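Local coordinates for saframycin Mx1 synthetase B (Legionella pneumophila subsp. pneumophila, PDB 3KXW), which belongs to the ANL superfamily of AMP-binding enzymes and is modelled with 5'-O-[(S)-(dodecanoyloxy)(hydroxy)phosphoryl]adenosine bound, at residues Ser24-Ser29 / Thr42-Asp47; Pro74-Ile79 / Ala237-Pro242; His255-Lys260 / Leu286-Trp291. All blocks are in the same frame, centred on the assembly; numbering follows the deposited sequence.

In the fold
All three contacts lie in the AMP-binding portion of the enzyme and follow one another along the chain. Contact 1 and contact 2 meet in one mixed sheet, where strands 28-34 and 236-239 are neighbours: Ser29 O lies 2.9 Å from Ala237 N, probably a hydrogen bond, and the centres of contacts 1 and 2 are about 16 Å apart. Contact 2 passes on to contact 3 by packing, with Met240 SE 3.8 Å from His255 ND1; the centres of contacts 2 and 3 are about 19 Å apart. Contacts 1 and 3 do not touch. The bound 5'-O-[(S)-(dodecanoyloxy)(hydroxy)phosphoryl]adenosine is about 10 Å from the Trp291 side chain, about 11 Å from that of Met239 and about 13 Å from that of Tyr43, so none of these side chains touches the ligand.

Contact 1: Ser24-Ser29 / Thr42-Asp47; sequences SPNKKS and TYEQLD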
ATOM      1  N   SER A  24      24.897  11.946 -14.255  1.00 16.97           N
ATOM      2  CA  SER A  24      24.750  10.633 -14.889  1.00 16.20           C
ATOM      3  C   SER A  24      23.506  10.579 -15.770  1.00 17.95           C
ATOM      4  O   SER A  24      22.559   9.850 -15.481  1.00 16.18           O
ATOM      5  CB  SER A  24      24.709   9.532 -13.827  1.00 19.80           C
ATOM      6  OG  SER A  24      23.565   9.668 -13.001  1.00 17.60           O
ATOM      7  N   PRO A  25      23.519  11.346 -16.863  1.00 16.46           N
ATOM      8  CA  PRO A  25      22.356  11.491 -17.743  1.00 17.40           C
ATOM      9  C   PRO A  25      21.879  10.150 -18.254  1.00 16.66           C
ATOM     10  O   PRO A  25      20.670   9.961 -18.361  1.00 15.43           O
ATOM     11  CB  PRO A  25      22.888  12.299 -18.937  1.00 17.98           C
ATOM     12  CG  PRO A  25      24.366  12.526 -18.684  1.00 17.00           C
ATOM     13  CD  PRO A  25      24.676  12.154 -17.285  1.00 17.60           C
ATOM     14  N   ASN A  26      22.796   9.240 -18.583  1.00 16.73           N
ATOM     15  CA  ASN A  26      22.391   7.962 -19.187  1.00 18.67           C
ATOM     16  C   ASN A  26      22.163   6.809 -18.217  1.00 17.07           C
ATOM     17  O   ASN A  26      21.884   5.692 -18.649  1.00 17.50           O
ATOM     18  CB  ASN A  26      23.373   7.520 -20.282  1.00 20.15           C
ATOM     19  CG  ASN A  26      23.363   8.452 -21.495  1.00 23.93           C
ATOM     20  OD1 ASN A  26      22.370   9.127 -21.784  1.00 23.82           O
ATOM     21  ND2 ASN A  26      24.487   8.487 -22.214  1.00 28.04           N
ATOM     22  N   LYS A  27      22.284   7.074 -16.923  1.00 15.52           N
ATOM     23  CA  LYS A  27      21.997   6.063 -15.910  1.00 16.39           C
ATOM     24  C   LYS A  27      20.509   5.699 -15.958  1.00 16.03           C
ATOM     25  O   LYS A  27      19.639   6.569 -15.895  1.00 14.84           O
ATOM     26  CB  LYS A  27      22.388   6.547 -14.508  1.00 16.63           C
ATOM     27  CG  LYS A  27      22.275   5.486 -13.395  1.00 16.77           C
ATOM     28  CD  LYS A  27      22.581   6.053 -11.998  1.00 18.93           C
ATOM     29  CE  LYS A  27      24.071   6.205 -11.769  1.00 24.13           C
ATOM     30  NZ  LYS A  27      24.431   6.822 -10.439  1.00 28.36           N
ATOM     31  N   LYS A  28      20.229   4.411 -16.073  1.00 16.95           N
ATOM     32  CA  LYS A  28      18.851   3.921 -16.055  1.00 18.43           C
ATOM     33  C   LYS A  28      18.203   4.244 -14.722  1.00 15.99           C
ATOM     34  O   LYS A  28      18.773   3.990 -13.676  1.00 16.53           O
ATOM     35  CB  LYS A  28      18.809   2.397 -16.216  1.00 17.86           C
ATOM     36  CG  LYS A  28      19.473   1.862 -17.458  1.00 23.42           C
ATOM     37  CD  LYS A  28      19.388   0.316 -17.506  1.00 26.08           C
ATOM     38  CE  LYS A  28      20.008  -0.234 -18.777  1.00 34.68           C
ATOM     39  NZ  LYS A  28      19.482   0.522 -19.957  1.00 39.60           N
ATOM     40  N   SER A  29      16.991   4.769 -14.753  1.00 15.44           N
ATOM     41  CA  SER A  29      16.277   5.019 -13.511  1.00 14.74           C
ATOM     42  C   SER A  29      15.081   4.082 -13.338  1.00 15.33           C
ATOM     43  O   SER A  29      15.056   3.246 -12.434  1.00 16.14           O
ATOM     44  CB  SER A  29      15.819   6.488 -13.472  1.00 14.54           C
ATOM     45  OG  SER A  29      15.019   6.735 -12.345  1.00 15.57           O
ATOM     46  N   THR A  42      15.991   7.064 -18.462  1.00 16.18           N
ATOM     47  CA  THR A  42      17.223   7.439 -17.801  1.00 15.27           C
ATOM     48  C   THR A  42      16.952   8.685 -16.968  1.00 15.27           C
ATOM     49  O   THR A  42      15.875   9.258 -17.055  1.00 14.30           O
ATOM     50  CB  THR A  42      18.292   7.777 -18.834  1.00 15.46           C
ATOM     51  OG1 THR A  42      17.840   8.880 -19.617  1.00 14.41           O
ATOM     52  CG2 THR A  42      18.534   6.575 -19.759  1.00 17.74           C
ATOM     53  N   TYR A  43      17.921   9.102 -16.148  1.00 15.38           N
ATOM     54  CA  TYR A  43      17.768  10.369 -15.427  1.00 14.45           C
ATOM     55  C   TYR A  43      17.607  11.563 -16.375  1.00 14.39           C
ATOM     56  O   TYR A  43      16.762  12.429 -16.165  1.00 14.03           O
ATOM     57  CB  TYR A  43      18.929  10.585 -14.456  1.00 15.75           C
ATOM     58  CG  TYR A  43      18.696   9.890 -13.130  1.00 14.94           C
ATOM     59  CD1 TYR A  43      19.215   8.635 -12.878  1.00 14.49           C
ATOM     60  CD2 TYR A  43      17.946  10.487 -12.150  1.00 14.46           C
ATOM     61  CE1 TYR A  43      18.986   7.994 -11.666  1.00 15.47           C
ATOM     62  CE2 TYR A  43      17.714   9.863 -10.932  1.00 14.06           C
ATOM     63  CZ  TYR A  43      18.241   8.614 -10.701  1.00 15.13           C
ATOM     64  OH  TYR A  43      17.995   7.975  -9.503  1.00 14.33           O
ATOM     65  N   GLU A  44      18.404  11.607 -17.439  1.00 14.38           N
ATOM     66  CA  GLU A  44      18.255  12.705 -18.396  1.00 13.74           C
ATOM     67  C   GLU A  44      16.818  12.779 -18.890  1.00 13.60           C
ATOM     68  O   GLU A  44      16.233  13.856 -18.973  1.00 14.39           O
ATOM     69  CB  GLU A  44      19.214  12.526 -19.573  1.00 14.84           C
ATOM     70  CG  GLU A  44      19.012  13.496 -20.723  1.00 18.17           C
ATOM     71  CD  GLU A  44      20.041  13.270 -21.811  1.00 21.81           C
ATOM     72  OE1 GLU A  44      19.752  12.515 -22.754  1.00 22.70           O
ATOM     73  OE2 GLU A  44      21.156  13.819 -21.701  1.00 23.14           O
ATOM     74  N   GLN A  45      16.247  11.632 -19.226  1.00 13.53           N
ATOM     75  CA  GLN A  45      14.879  11.599 -19.763  1.00 13.59           C
ATOM     76  C   GLN A  45      13.825  12.004 -18.724  1.00 15.28           C
ATOM     77  O   GLN A  45      12.916  12.807 -19.000  1.00 14.56           O
ATOM     78  CB  GLN A  45      14.550  10.211 -20.315  1.00 15.68           C
ATOM     79  CG  GLN A  45      15.309   9.834 -21.592  1.00 16.25           C
ATOM     80  CD  GLN A  45      14.993   8.411 -22.039  1.00 19.32           C
ATOM     81  OE1 GLN A  45      15.157   7.459 -21.278  1.00 16.54           O
ATOM     82  NE2 GLN A  45      14.531   8.267 -23.284  1.00 24.46           N
ATOM     83  N   LEU A  46      13.942  11.432 -17.530  1.00 14.92           N
ATOM     84  CA  LEU A  46      13.029  11.768 -16.451  1.00 15.52           C
ATOM     85  C   LEU A  46      13.020  13.282 -16.183  1.00 14.19           C
ATOM     86  O   LEU A  46      11.968  13.919 -16.100  1.00 14.83           O
ATOM     87  CB  LEU A  46      13.433  10.984 -15.200  1.00 18.49           C
ATOM     88  CG  LEU A  46      12.628  11.195 -13.926  1.00 19.59           C
ATOM     89  CD1 LEU A  46      11.159  10.862 -14.150  1.00 21.34           C
ATOM     90  CD2 LEU A  46      13.225  10.390 -12.752  1.00 22.56           C
ATOM     91  N   ASP A  47      14.201  13.862 -16.043  1.00 13.55           N
ATOM     92  CA  ASP A  47      14.334  15.311 -15.868  1.00 14.28           C
ATOM     93  C   ASP A  47      13.712  16.106 -17.048  1.00 13.70           C
ATOM     94  O   ASP A  47      12.984  17.099 -16.837  1.00 13.85           O
ATOM     95  CB  ASP A  47      15.828  15.629 -15.718  1.00 14.48           C
ATOM     96  CG  ASP A  47      16.118  17.103 -15.527  1.00 16.89           C
ATOM     97  OD1 ASP A  47      15.576  17.716 -14.593  1.00 16.47           O
ATOM     98  OD2 ASP A  47      16.942  17.625 -16.301  1.00 17.33           O
TER
HETATM   99  O   HOH W   1      19.503   9.369 -21.801  1.00 23.61           O
HETATM  100  O   HOH W   2      23.141  11.611 -22.494  1.00 25.62           O
HETATM  101  O   HOH W   3      16.487   5.787 -10.316  1.00 17.85           O
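Pro25 and Lys27 offer their carbonyl oxygens to the first turn of helix 43-59, and here the contact is tight. Lys28 and Thr42 form an antiparallel non-hydrogen-bonded pair where strand 37-42, paired with 28-34, passes into that helix. Glu44 N donates to Pro25 O over 2.9 Å, on a lone pair in the carbonyl plane. Tyr43 N meets Lys27 O at 3.1 Å, almost in line with the carbonyl bond (167°), and Thr42 CA adds a CA-H...O contact of 3.2 Å to Lys27 O. Ser29 CB sits over one face of the Tyr43 ring in a CH-pi contact, 4.1 Å from the centroid, while the Lys27 chain runs beside the ring. A water joins Ser29 OG to Tyr43 OH, which also bonds to Ile231 O of helix 220-233.

Thr42 is the N-cap: with OG1 between the backbone N and the carbonyl carbon (chi1 61°), it accepts from Gln45 N at 3.2 Å, and Gln45 OE1 accepts from Thr42 N, a capping box.

The other side is wet and looser. The Glu44 chain, extended beyond CG, lies against Pro25, with Glu44 OE2 3.6 Å from Pro25 CB; two waters bridge its carboxylate to Asn26 OD1, one also accepting from Thr42 OG1. The amides of Tyr43, Glu44 and Gln45 thus all have acceptors, and the negative Glu44 probably suits the helix dipole.

Contact 2: Pro74-Ile79 / Ala237-Pro242; sequences PGLPLI and AIMMSP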
ATOM      1  N   PRO A  74      -0.759   2.445 -13.159  1.00 17.19           N
ATOM      2  CA  PRO A  74       0.684   2.323 -12.956  1.00 17.64           C
ATOM      3  C   PRO A  74       1.446   2.405 -14.284  1.00 16.88           C
ATOM      4  O   PRO A  74       0.964   1.929 -15.298  1.00 15.49           O
ATOM      5  CB  PRO A  74       0.833   0.917 -12.361  1.00 17.82           C
ATOM      6  CG  PRO A  74      -0.495   0.615 -11.725  1.00 17.86           C
ATOM      7  CD  PRO A  74      -1.495   1.270 -12.652  1.00 17.82           C
ATOM      8  N   GLY A  75       2.637   2.988 -14.266  1.00 17.61           N
ATOM      9  CA  GLY A  75       3.421   3.127 -15.470  1.00 15.54           C
ATOM     10  C   GLY A  75       4.378   4.295 -15.409  1.00 15.61           C
ATOM     11  O   GLY A  75       4.456   5.021 -14.409  1.00 13.78           O
ATOM     12  N   LEU A  76       5.122   4.496 -16.490  1.00 15.02           N
ATOM     13  CA  LEU A  76       6.066   5.601 -16.503  1.00 16.69           C
ATOM     14  C   LEU A  76       5.354   6.956 -16.608  1.00 15.33           C
ATOM     15  O   LEU A  76       5.857   7.942 -16.056  1.00 14.97           O
ATOM     16  CB  LEU A  76       7.119   5.438 -17.608  1.00 16.97           C
ATOM     17  CG  LEU A  76       8.008   4.190 -17.462  1.00 16.28           C
ATOM     18  CD1 LEU A  76       9.077   4.190 -18.550  1.00 20.99           C
ATOM     19  CD2 LEU A  76       8.651   4.153 -16.082  1.00 16.58           C
ATOM     20  N   PRO A  77       4.205   7.025 -17.318  1.00 15.54           N
ATOM     21  CA  PRO A  77       3.555   8.354 -17.379  1.00 14.52           C
ATOM     22  C   PRO A  77       3.163   8.908 -15.998  1.00 15.11           C
ATOM     23  O   PRO A  77       3.328  10.105 -15.746  1.00 14.21           O
ATOM     24  CB  PRO A  77       2.316   8.110 -18.249  1.00 18.36           C
ATOM     25  CG  PRO A  77       2.734   6.975 -19.164  1.00 20.21           C
ATOM     26  CD  PRO A  77       3.655   6.091 -18.330  1.00 15.98           C
ATOM     27  N   LEU A  78       2.672   8.056 -15.105  1.00 15.48           N
ATOM     28  CA  LEU A  78       2.362   8.520 -13.748  1.00 14.13           C
ATOM     29  C   LEU A  78       3.599   9.142 -13.088  1.00 12.11           C
ATOM     30  O   LEU A  78       3.518  10.188 -12.458  1.00 12.38           O
ATOM     31  CB  LEU A  78       1.790   7.396 -12.894  1.00 13.86           C
ATOM     32  CG  LEU A  78       1.653   7.642 -11.380  1.00 15.40           C
ATOM     33  CD1 LEU A  78       0.787   8.880 -11.101  1.00 15.91           C
ATOM     34  CD2 LEU A  78       1.023   6.419 -10.742  1.00 15.30           C
ATOM     35  N   ILE A  79       4.747   8.497 -13.242  1.00 12.77           N
ATOM     36  CA  ILE A  79       5.981   8.962 -12.591  1.00 13.19           C
ATOM     37  C   ILE A  79       6.469  10.275 -13.196  1.00 13.95           C
ATOM     38  O   ILE A  79       6.885  11.195 -12.480  1.00 12.90           O
ATOM     39  CB  ILE A  79       7.086   7.885 -12.692  1.00 14.39           C
ATOM     40  CG1 ILE A  79       6.662   6.621 -11.921  1.00 13.00           C
ATOM     41  CG2 ILE A  79       8.410   8.431 -12.160  1.00 14.42           C
ATOM     42  CD1 ILE A  79       7.534   5.358 -12.239  1.00 13.45           C
ATOM     43  N   ALA A 237      14.681   1.227 -10.434  1.00 14.55           N
ATOM     44  CA  ALA A 237      13.371   0.740 -10.015  1.00 14.71           C
ATOM     45  C   ALA A 237      12.800  -0.051 -11.187  1.00 15.03           C
ATOM     46  O   ALA A 237      12.680   0.482 -12.300  1.00 18.24           O
ATOM     47  CB  ALA A 237      12.443   1.926  -9.653  1.00 14.40           C
ATOM     48  N   ILE A 238      12.495  -1.327 -10.973  1.00 13.20           N
ATOM     49  CA  ILE A 238      11.915  -2.138 -12.042  1.00 13.96           C
ATOM     50  C   ILE A 238      10.512  -2.521 -11.630  1.00 14.25           C
ATOM     51  O   ILE A 238      10.326  -3.042 -10.530  1.00 15.33           O
ATOM     52  CB  ILE A 238      12.715  -3.468 -12.269  1.00 14.63           C
ATOM     53  CG1 ILE A 238      14.216  -3.189 -12.374  1.00 18.57           C
ATOM     54  CG2 ILE A 238      12.148  -4.238 -13.491  1.00 14.87           C
ATOM     55  CD1 ILE A 238      14.623  -2.514 -13.581  1.00 20.54           C
HETATM   56  N   MSE A 239       9.520  -2.262 -12.482  1.00 13.54           N
HETATM   57  CA  MSE A 239       8.136  -2.316 -12.018  1.00 15.33           C
HETATM   58  C   MSE A 239       7.147  -3.000 -12.970  1.00 14.51           C
HETATM   59  O   MSE A 239       7.351  -3.056 -14.173  1.00 15.85           O
HETATM   60  CB  MSE A 239       7.633  -0.900 -11.736  1.00 12.38           C
HETATM   61  CG  MSE A 239       8.378  -0.193 -10.610  1.00 18.21           C
HETATM   62 SE   MSE A 239       8.084   1.748 -10.801  1.00 33.87          SE
HETATM   63  CE  MSE A 239       9.242   2.043 -12.380  1.00 20.06           C
HETATM   64  N   MSE A 240       6.065  -3.498 -12.394  1.00 14.29           N
HETATM   65  CA  MSE A 240       4.901  -3.873 -13.169  1.00 14.36           C
HETATM   66  C   MSE A 240       3.665  -3.486 -12.365  1.00 14.95           C
HETATM   67  O   MSE A 240       3.770  -3.036 -11.208  1.00 14.55           O
HETATM   68  CB  MSE A 240       4.900  -5.374 -13.451  1.00 15.02           C
HETATM   69  CG  MSE A 240       4.679  -6.231 -12.217  1.00 15.24           C
HETATM   70 SE   MSE A 240       4.795  -8.144 -12.664  1.00 27.92          SE
HETATM   71  CE  MSE A 240       4.545  -8.853 -10.864  1.00 15.84           C
ATOM     72  N   SER A 241       2.491  -3.675 -12.956  1.00 14.55           N
ATOM     73  CA  SER A 241       1.252  -3.300 -12.281  1.00 15.50           C
ATOM     74  C   SER A 241       0.756  -4.365 -11.295  1.00 14.75           C
ATOM     75  O   SER A 241       1.066  -5.543 -11.430  1.00 15.71           O
ATOM     76  CB  SER A 241       0.160  -3.036 -13.311  1.00 15.76           C
ATOM     77  OG  SER A 241      -0.214  -4.249 -13.942  1.00 16.49           O
ATOM     78  N   PRO A 242      -0.051  -3.959 -10.321  1.00 14.54           N
ATOM     79  CA  PRO A 242      -0.610  -4.966  -9.416  1.00 15.20           C
ATOM     80  C   PRO A 242      -1.481  -5.951 -10.178  1.00 16.90           C
ATOM     81  O   PRO A 242      -1.523  -7.127  -9.809  1.00 15.88           O
ATOM     82  CB  PRO A 242      -1.461  -4.134  -8.447  1.00 15.91           C
ATOM     83  CG  PRO A 242      -0.817  -2.806  -8.453  1.00 17.21           C
ATOM     84  CD  PRO A 242      -0.394  -2.593  -9.890  1.00 14.84           C
TER
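Pro74 and Ser241 mark the nearest backbone approach, CA to CA 5.7 Å, where the start of helix 76-87 comes up to the segment leaving strand 236-239. The Pro74 ring crosses that of Pro242 obliquely, its CG 3.7 Å from Pro242 CD and 4.0 Å from Ser241 CB. Ser241 OG is turned to its own helix, 242-247, and as N-cap accepts from Ser244 N.

Strand 236-239 is an inner strand of a four-stranded mixed sheet, between 28-34 and 210-213, and helix 76-87 packs on it through two residues of its first turn. Gly75 is the N-cap of that helix; at phi 154° and psi -179° a CB would collide with the carbonyl oxygen of Pro74.

Ile79 and selenomethionine Met239 reach toward each other tip to tip, Ile79 CD1 lying 3.7 Å from Met239 CE and 3.9 Å from Met239 SE. The Met239 chain bends at its last torsion (chi3 -73°), which sets CE against the isoleucine. Leu76 CD2 touches the same methyl more distantly, at 4.3 Å. Cys30 and Phe32 of the neighbouring strand and Ile227 of helix 220-233 also pack on Met239.

Contact 3: His255-Lys260 / Leu286-Trp291; sequences HITKYK and LDLSSW
The last turn of helix 250-259, closed by a Schellman motif at Lys260, leans through Ile256 and Thr257 on the loop 286-291 that leads into strand 293-296. Ile256 CD1, swung anti to CA (chi2 173°), stands over the face of Trp291, 3.4 Å from the centroid of the six-membered ring and 3° off its normal, a close CH-pi contact. The other branch, Ile256 CG2, packs against Leu288 CD2 at 3.8 Å, the two side chains crossing at about a right angle. Trp252 and Phe318 meet the indole edge-to-face, and Trp291 NE1 bonds to Ser264 O.

Thr257 supplies the polar grip: Asp287 N points almost straight at its OG1, 3.0 Å away with 176° at the hydrogen. The same hydroxyl bonds to Leu253 O, so its rotation is fixed by one bond from the loop and one within its own helix. Asp287 in turn holds the loop, OD1 taking Ser289 N at 3.1 Å and Ser289 OG at 2.7 Å from one face of the carboxylate. At the outer end a water links Lys260 NZ to Ser289 OG, while Ser290 OG, packed on the Lys260 backbone, bonds to Ala261 O.

The loop thus combines an Asx turn at Asp287 with a type I turn from Leu288 to Trp291, and it closes the beta-alpha-beta crossover from strand 263-266 through helix 269-277 to the parallel strand 293-296.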
ATOM      1  N   HIS A 255      10.626 -12.070 -12.507  1.00 15.74           N
ATOM      2  CA  HIS A 255      11.323 -10.794 -12.715  1.00 15.51           C
ATOM      3  C   HIS A 255      12.435 -10.556 -11.707  1.00 15.59           C
ATOM      4  O   HIS A 255      13.481 -10.022 -12.070  1.00 14.99           O
ATOM      5  CB  HIS A 255      10.353  -9.616 -12.753  1.00 16.18           C
ATOM      6  CG  HIS A 255       9.500  -9.615 -13.975  1.00 16.29           C
ATOM      7  ND1 HIS A 255       8.195  -9.178 -13.986  1.00 19.51           N
ATOM      8  CD2 HIS A 255       9.768 -10.040 -15.231  1.00 17.95           C
ATOM      9  CE1 HIS A 255       7.702  -9.307 -15.206  1.00 17.65           C
ATOM     10  NE2 HIS A 255       8.636  -9.823 -15.979  1.00 22.29           N
ATOM     11  N   ILE A 256      12.213 -10.937 -10.451  1.00 13.43           N
ATOM     12  CA  ILE A 256      13.248 -10.791  -9.448  1.00 12.86           C
ATOM     13  C   ILE A 256      14.456 -11.573  -9.926  1.00 16.11           C
ATOM     14  O   ILE A 256      15.610 -11.128  -9.790  1.00 15.72           O
ATOM     15  CB  ILE A 256      12.775 -11.295  -8.057  1.00 14.94           C
ATOM     16  CG1 ILE A 256      11.838 -10.242  -7.409  1.00 13.15           C
ATOM     17  CG2 ILE A 256      13.966 -11.622  -7.163  1.00 15.10           C
ATOM     18  CD1 ILE A 256      11.157 -10.725  -6.079  1.00 14.36           C
ATOM     19  N   THR A 257      14.172 -12.739 -10.501  1.00 16.04           N
ATOM     20  CA  THR A 257      15.206 -13.629 -11.002  1.00 16.07           C
ATOM     21  C   THR A 257      15.963 -12.986 -12.171  1.00 17.56           C
ATOM     22  O   THR A 257      17.199 -12.902 -12.154  1.00 17.17           O
ATOM     23  CB  THR A 257      14.596 -14.966 -11.480  1.00 15.98           C
ATOM     24  OG1 THR A 257      14.071 -15.692 -10.351  1.00 14.48           O
ATOM     25  CG2 THR A 257      15.674 -15.816 -12.188  1.00 19.04           C
ATOM     26  N   LYS A 258      15.207 -12.563 -13.181  1.00 17.03           N
ATOM     27  CA  LYS A 258      15.762 -11.996 -14.404  1.00 17.90           C
ATOM     28  C   LYS A 258      16.594 -10.747 -14.144  1.00 19.18           C
ATOM     29  O   LYS A 258      17.691 -10.621 -14.664  1.00 17.70           O
ATOM     30  CB  LYS A 258      14.651 -11.668 -15.392  1.00 18.57           C
ATOM     31  CG  LYS A 258      15.140 -11.152 -16.753  1.00 23.88           C
ATOM     32  CD  LYS A 258      13.971 -10.962 -17.715  1.00 26.61           C
ATOM     33  CE  LYS A 258      14.415 -10.294 -19.005  1.00 31.83           C
ATOM     34  NZ  LYS A 258      13.307 -10.294 -19.995  1.00 31.61           N
ATOM     35  N   TYR A 259      16.080  -9.856 -13.301  1.00 17.13           N
ATOM     36  CA  TYR A 259      16.688  -8.545 -13.102  1.00 17.42           C
ATOM     37  C   TYR A 259      17.629  -8.493 -11.902  1.00 16.84           C
ATOM     38  O   TYR A 259      18.162  -7.432 -11.571  1.00 18.51           O
ATOM     39  CB  TYR A 259      15.583  -7.475 -12.998  1.00 15.95           C
ATOM     40  CG  TYR A 259      14.877  -7.270 -14.326  1.00 18.85           C
ATOM     41  CD1 TYR A 259      15.423  -6.449 -15.302  1.00 21.56           C
ATOM     42  CD2 TYR A 259      13.693  -7.930 -14.618  1.00 16.89           C
ATOM     43  CE1 TYR A 259      14.794  -6.274 -16.530  1.00 22.16           C
ATOM     44  CE2 TYR A 259      13.057  -7.766 -15.856  1.00 19.27           C
ATOM     45  CZ  TYR A 259      13.627  -6.939 -16.806  1.00 24.44           C
ATOM     46  OH  TYR A 259      13.008  -6.744 -18.031  1.00 27.01           O
ATOM     47  N   LYS A 260      17.832  -9.643 -11.264  1.00 17.51           N
ATOM     48  CA  LYS A 260      18.628  -9.727 -10.046  1.00 17.80           C
ATOM     49  C   LYS A 260      18.254  -8.636  -9.064  1.00 15.83           C
ATOM     50  O   LYS A 260      19.111  -7.944  -8.533  1.00 15.44           O
ATOM     51  CB  LYS A 260      20.127  -9.686 -10.363  1.00 21.15           C
ATOM     52  CG  LYS A 260      20.627 -11.016 -10.862  1.00 23.67           C
ATOM     53  CD  LYS A 260      21.910 -10.881 -11.621  1.00 25.03           C
ATOM     54  CE  LYS A 260      22.347 -12.245 -12.115  1.00 27.38           C
ATOM     55  NZ  LYS A 260      22.894 -12.996 -10.960  1.00 32.38           N
ATOM     56  N   LEU A 286      13.379 -20.440 -11.390  1.00 18.44           N
ATOM     57  CA  LEU A 286      13.582 -19.346 -10.438  1.00 18.34           C
ATOM     58  C   LEU A 286      14.987 -19.379  -9.853  1.00 18.74           C
ATOM     59  O   LEU A 286      15.582 -20.432  -9.743  1.00 20.98           O
ATOM     60  CB  LEU A 286      12.567 -19.419  -9.294  1.00 17.74           C
ATOM     61  CG  LEU A 286      11.107 -19.225  -9.676  1.00 15.69           C
ATOM     62  CD1 LEU A 286      10.220 -19.361  -8.427  1.00 17.30           C
ATOM     63  CD2 LEU A 286      10.901 -17.876 -10.366  1.00 15.51           C
ATOM     64  N   ASP A 287      15.496 -18.213  -9.474  1.00 17.26           N
ATOM     65  CA  ASP A 287      16.731 -18.087  -8.709  1.00 19.08           C
ATOM     66  C   ASP A 287      16.609 -16.797  -7.928  1.00 18.15           C
ATOM     67  O   ASP A 287      16.746 -15.716  -8.487  1.00 17.78           O
ATOM     68  CB  ASP A 287      17.953 -18.005  -9.618  1.00 19.68           C
ATOM     69  CG  ASP A 287      19.242 -17.717  -8.844  1.00 21.55           C
ATOM     70  OD1 ASP A 287      19.238 -17.713  -7.594  1.00 21.70           O
ATOM     71  OD2 ASP A 287      20.285 -17.521  -9.494  1.00 25.19           O
ATOM     72  N   LEU A 288      16.359 -16.923  -6.634  1.00 17.38           N
ATOM     73  CA  LEU A 288      16.035 -15.775  -5.812  1.00 17.51           C
ATOM     74  C   LEU A 288      17.200 -15.399  -4.908  1.00 17.36           C
ATOM     75  O   LEU A 288      17.020 -14.691  -3.916  1.00 16.97           O
ATOM     76  CB  LEU A 288      14.779 -16.080  -4.971  1.00 18.49           C
ATOM     77  CG  LEU A 288      13.542 -16.434  -5.813  1.00 17.08           C
ATOM     78  CD1 LEU A 288      12.373 -16.953  -4.931  1.00 18.29           C
ATOM     79  CD2 LEU A 288      13.095 -15.290  -6.748  1.00 16.56           C
ATOM     80  N   SER A 289      18.401 -15.884  -5.233  1.00 17.98           N
ATOM     81  CA  SER A 289      19.561 -15.602  -4.379  1.00 18.58           C
ATOM     82  C   SER A 289      19.918 -14.116  -4.275  1.00 16.25           C
ATOM     83  O   SER A 289      20.490 -13.705  -3.278  1.00 18.64           O
ATOM     84  CB  SER A 289      20.799 -16.409  -4.816  1.00 20.25           C
ATOM     85  OG  SER A 289      21.039 -16.232  -6.204  1.00 21.63           O
ATOM     86  N   SER A 290      19.605 -13.328  -5.302  1.00 16.99           N
ATOM     87  CA  SER A 290      19.896 -11.890  -5.287  1.00 18.60           C
ATOM     88  C   SER A 290      19.037 -11.132  -4.278  1.00 16.44           C
ATOM     89  O   SER A 290      19.394 -10.025  -3.845  1.00 14.64           O
ATOM     90  CB  SER A 290      19.694 -11.255  -6.682  1.00 17.26           C
ATOM     91  OG  SER A 290      18.321 -11.221  -7.089  1.00 17.48           O
ATOM     92  N   TRP A 291      17.894 -11.728  -3.938  1.00 15.02           N
ATOM     93  CA  TRP A 291      16.824 -11.070  -3.180  1.00 14.77           C
ATOM     94  C   TRP A 291      17.151 -11.081  -1.681  1.00 14.73           C
ATOM     95  O   TRP A 291      16.793 -12.011  -0.970  1.00 17.81           O
ATOM     96  CB  TRP A 291      15.494 -11.788  -3.475  1.00 13.37           C
ATOM     97  CG  TRP A 291      14.245 -11.082  -2.993  1.00 13.59           C
ATOM     98  CD1 TRP A 291      14.145  -9.806  -2.502  1.00 12.95           C
ATOM     99  CD2 TRP A 291      12.917 -11.615  -2.994  1.00 12.82           C
ATOM    100  NE1 TRP A 291      12.826  -9.529  -2.176  1.00 12.07           N
ATOM    101  CE2 TRP A 291      12.060 -10.621  -2.474  1.00 13.34           C
ATOM    102  CE3 TRP A 291      12.372 -12.846  -3.371  1.00 13.75           C
ATOM    103  CZ2 TRP A 291      10.681 -10.820  -2.337  1.00 12.68           C
ATOM    104  CZ3 TRP A 291      11.012 -13.044  -3.229  1.00 13.29           C
ATOM    105  CH2 TRP A 291      10.179 -12.037  -2.725  1.00 13.17           C
TER
HETATM  106  O   HOH W   4      21.080 -14.061  -8.658  1.00 26.77           O